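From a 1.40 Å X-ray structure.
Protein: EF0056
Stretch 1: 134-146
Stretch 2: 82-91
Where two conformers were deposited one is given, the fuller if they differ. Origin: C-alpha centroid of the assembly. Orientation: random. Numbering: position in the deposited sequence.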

# COMPACT_ATOMS: atom_id res chain seq x y z
N THR A 134 -5.71 -15.39 0.71
CA THR A 134 -4.49 -14.76 0.25
C THR A 134 -3.32 -15.74 0.24
O THR A 134 -3.11 -16.45 1.21
CB THR A 134 -4.14 -13.60 1.17
OG1 THR A 134 -5.25 -12.69 1.21
CG2 THR A 134 -2.89 -12.86 0.67
N GLN A 135 -2.56 -15.72 -0.86
CA GLN A 135 -1.37 -16.55 -1.02
C GLN A 135 -0.13 -15.81 -0.58
O GLN A 135 -0.02 -14.61 -0.75
CB GLN A 135 -1.23 -17.00 -2.49
CG GLN A 135 -2.44 -17.72 -3.04
CD GLN A 135 -2.14 -18.43 -4.32
OE1 GLN A 135 -1.09 -19.02 -4.46
NE2 GLN A 135 -3.07 -18.37 -5.25
N THR A 136 0.84 -16.55 -0.03
CA THR A 136 2.13 -16.00 0.39
C THR A 136 3.27 -16.67 -0.35
O THR A 136 3.33 -17.91 -0.42
CB THR A 136 2.35 -16.18 1.90
OG1 THR A 136 1.31 -15.48 2.59
CG2 THR A 136 3.72 -15.66 2.35
N ALA A 137 4.15 -15.83 -0.87
CA ALA A 137 5.44 -16.24 -1.40
C ALA A 137 6.43 -15.88 -0.31
O ALA A 137 6.72 -14.69 -0.13
CB ALA A 137 5.76 -15.50 -2.70
N PRO A 138 6.90 -16.88 0.46
CA PRO A 138 7.72 -16.61 1.65
C PRO A 138 9.23 -16.51 1.37
O PRO A 138 9.69 -16.82 0.27
CB PRO A 138 7.42 -17.82 2.52
CG PRO A 138 7.31 -18.93 1.53
CD PRO A 138 6.60 -18.31 0.35
N ASN A 139 9.98 -16.06 2.37
CA ASN A 139 11.44 -16.19 2.38
C ASN A 139 12.09 -15.36 1.28
O ASN A 139 13.09 -15.74 0.67
CB ASN A 139 11.89 -17.66 2.30
CG ASN A 139 11.34 -18.45 3.44
OD1 ASN A 139 11.38 -18.01 4.58
ND2 ASN A 139 10.80 -19.61 3.13
N GLY A 140 11.51 -14.21 1.01
CA GLY A 140 12.11 -13.27 0.09
C GLY A 140 13.34 -12.64 0.70
O GLY A 140 13.36 -12.32 1.88
N VAL A 141 14.37 -12.46 -0.11
CA VAL A 141 15.60 -11.82 0.32
C VAL A 141 16.11 -10.93 -0.80
O VAL A 141 16.30 -11.38 -1.93
CB VAL A 141 16.72 -12.84 0.70
CG1 VAL A 141 17.96 -12.10 1.15
CG2 VAL A 141 16.27 -13.78 1.80
N ILE A 142 16.29 -9.65 -0.48
CA ILE A 142 17.07 -8.74 -1.31
C ILE A 142 18.48 -8.74 -0.77
O ILE A 142 18.71 -8.41 0.39
CB ILE A 142 16.54 -7.30 -1.28
CG1 ILE A 142 15.05 -7.22 -1.69
CG2 ILE A 142 17.39 -6.41 -2.20
CD1 ILE A 142 14.40 -5.87 -1.38
N THR A 143 19.44 -9.10 -1.61
CA THR A 143 20.85 -9.16 -1.22
C THR A 143 21.61 -8.02 -1.87
O THR A 143 21.56 -7.86 -3.08
CB THR A 143 21.46 -10.50 -1.65
OG1 THR A 143 20.79 -11.58 -1.00
CG2 THR A 143 22.94 -10.58 -1.30
N PHE A 144 22.37 -7.28 -1.07
CA PHE A 144 23.09 -6.09 -1.52
C PHE A 144 24.59 -6.33 -1.64
O PHE A 144 25.13 -7.22 -1.01
CB PHE A 144 22.83 -4.91 -0.55
CG PHE A 144 21.41 -4.38 -0.56
CD1 PHE A 144 20.45 -4.94 0.24
CD2 PHE A 144 21.04 -3.34 -1.39
CE1 PHE A 144 19.13 -4.46 0.22
CE2 PHE A 144 19.75 -2.85 -1.40
CZ PHE A 144 18.78 -3.44 -0.60
N GLU A 145 25.25 -5.49 -2.44
CA GLU A 145 26.70 -5.55 -2.64
C GLU A 145 27.50 -5.14 -1.42
O GLU A 145 28.66 -5.52 -1.27
CB GLU A 145 27.10 -4.59 -3.76
CG GLU A 145 26.56 -4.96 -5.12
CD GLU A 145 26.86 -3.90 -6.16
OE1 GLU A 145 27.01 -2.71 -5.79
OE2 GLU A 145 26.93 -4.25 -7.36
N LYS A 146 26.87 -4.33 -0.58
CA LYS A 146 27.49 -3.77 0.62
C LYS A 146 26.49 -3.90 1.75
O LYS A 146 25.29 -4.05 1.53
CB LYS A 146 27.75 -2.26 0.47
CG LYS A 146 28.68 -1.85 -0.63
CD LYS A 146 28.69 -0.32 -0.73
CE LYS A 146 29.54 0.18 -1.88
NZ LYS A 146 30.99 -0.11 -1.67
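Stretch 2 (82-91) VEKIQVDPKK

Stretch 2 is a strand from Val 82 to Val 87, extended except at Glu 83, where the bulge lies, and continues as loop through Lys 91. Its strand runs antiparallel to strand 135-144, with 160° between the two directions and a closest axis approach of 4.6 Å. Gln 86 pairs with Val 141, Ile 85 with Ile 142, and Lys 84 with Thr 143.

The pairing is carried by main-chain hydrogen bonds. Val 141 N donates to Gln 86 O at 2.9 Å, and Gln 86 N returns a bond to Val 141 O at 3.1 Å. Thr 143 N donates to Lys 84 O at 2.8 Å. Thr 143 O accepts twice, from Glu 83 N at 2.8 Å and from Lys 84 N at 3.3 Å. This shared acceptor marks a beta bulge: the register shifts by one, and Phe 144 lies opposite Val 82.

Beyond the strand, Asp 88 N donates to Pro 138 O at 2.9 Å. Asn 139 ND2 reaches Asp 88 OD2 at 3.0 Å, so a side-chain bond backs the main-chain one. Asp 88 OD1 is satisfied elsewhere in the structure. Further along, Lys 90 CA approaches Thr 136 O at 3.3 Å in a CA-H...O contact. Water 4 donates to Thr 136 O at 2.7 Å and accepts from Lys 91 N at 3.1 Å, bridging the two stretches where Lys 91 N and Thr 136 O make no direct hydrogen bond.

Water 3 donates to Val 141 O at 2.9 Å and lies 2.7 Å from Thr 143 OG1. Water 1 links Val 82 O and Glu 145 OE2, donating to each at 2.7 Å.

Ile 142 and Ile 85 share one face of the sheet, with Ile 142 CG2 4.1 Å from Ile 85 CG1. Val 82 CG2 packs 3.9 Å from Ile 142 CG2 and 3.7 Å from Phe 144 CE2. Ala 137 CB meets Val 87 CG2 at 3.9 Å.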

# COMPACT_ATOMS: atom_id res chain seq x y z
N VAL A 82 21.84 -3.41 -5.35
CA VAL A 82 21.23 -4.74 -5.29
C VAL A 82 22.02 -5.71 -6.16
O VAL A 82 22.32 -5.40 -7.32
CB VAL A 82 19.77 -4.72 -5.76
CG1 VAL A 82 19.21 -6.13 -5.88
CG2 VAL A 82 18.91 -3.91 -4.80
N GLU A 83 22.37 -6.86 -5.60
CA GLU A 83 23.01 -7.92 -6.37
C GLU A 83 22.03 -8.98 -6.82
O GLU A 83 22.11 -9.46 -7.95
CB GLU A 83 24.13 -8.58 -5.58
CG GLU A 83 24.80 -9.69 -6.40
CD GLU A 83 26.13 -10.15 -5.87
OE1 GLU A 83 26.81 -9.39 -5.15
OE2 GLU A 83 26.50 -11.31 -6.18
N LYS A 84 21.11 -9.38 -5.95
CA LYS A 84 20.22 -10.49 -6.22
C LYS A 84 18.94 -10.33 -5.41
O LYS A 84 18.98 -9.81 -4.30
CB LYS A 84 20.98 -11.78 -5.82
CG LYS A 84 20.22 -13.07 -5.68
CD LYS A 84 21.16 -14.22 -5.19
CE LYS A 84 21.94 -13.92 -3.87
NZ LYS A 84 22.79 -15.08 -3.34
N ILE A 85 17.81 -10.77 -5.98
CA ILE A 85 16.54 -10.84 -5.25
C ILE A 85 15.94 -12.20 -5.54
O ILE A 85 15.82 -12.59 -6.72
CB ILE A 85 15.56 -9.74 -5.68
CG1 ILE A 85 16.21 -8.36 -5.58
CG2 ILE A 85 14.30 -9.85 -4.85
CD1 ILE A 85 15.29 -7.23 -5.96
N GLN A 86 15.57 -12.94 -4.49
CA GLN A 86 14.94 -14.24 -4.64
C GLN A 86 13.78 -14.37 -3.66
O GLN A 86 13.70 -13.61 -2.69
CB GLN A 86 15.92 -15.39 -4.36
CG GLN A 86 17.09 -15.48 -5.32
CD GLN A 86 17.93 -16.70 -5.04
OE1 GLN A 86 17.71 -17.39 -4.04
NE2 GLN A 86 18.87 -17.01 -5.92
N VAL A 87 12.88 -15.31 -3.93
CA VAL A 87 11.73 -15.57 -3.07
C VAL A 87 11.25 -16.98 -3.35
O VAL A 87 11.44 -17.47 -4.46
CB VAL A 87 10.61 -14.53 -3.30
CG1 VAL A 87 9.97 -14.69 -4.67
CG2 VAL A 87 9.55 -14.62 -2.24
N ASP A 88 10.62 -17.63 -2.38
CA ASP A 88 10.04 -18.94 -2.60
C ASP A 88 8.64 -18.77 -3.17
O ASP A 88 7.94 -17.84 -2.80
CB ASP A 88 9.97 -19.74 -1.31
CG ASP A 88 11.31 -20.18 -0.79
OD1 ASP A 88 12.31 -20.17 -1.55
OD2 ASP A 88 11.34 -20.60 0.39
N PRO A 89 8.19 -19.70 -4.02
CA PRO A 89 6.79 -19.70 -4.44
C PRO A 89 5.89 -20.14 -3.30
O PRO A 89 6.35 -20.67 -2.30
CB PRO A 89 6.77 -20.73 -5.56
CG PRO A 89 7.89 -21.63 -5.26
CD PRO A 89 8.95 -20.79 -4.63
N LYS A 90 4.60 -19.91 -3.47
CA LYS A 90 3.63 -20.42 -2.52
C LYS A 90 3.82 -21.92 -2.35
O LYS A 90 3.99 -22.64 -3.34
CB LYS A 90 2.23 -20.12 -3.03
CG LYS A 90 1.12 -20.38 -2.01
CD LYS A 90 0.24 -21.53 -2.45
CE LYS A 90 -0.75 -21.89 -1.37
NZ LYS A 90 -1.27 -23.23 -1.57
N LYS A 91 3.80 -22.37 -1.10
CA LYS A 91 4.06 -23.76 -0.76
C LYS A 91 3.09 -24.73 -1.44
O LYS A 91 1.92 -24.41 -1.64
CB LYS A 91 3.97 -23.94 0.76
O HOH W 1 24.41 -4.06 -8.31
O HOH W 2 27.87 -7.46 -7.03
O HOH W 3 18.77 -12.70 -2.46
O HOH W 4 3.27 -20.24 1.02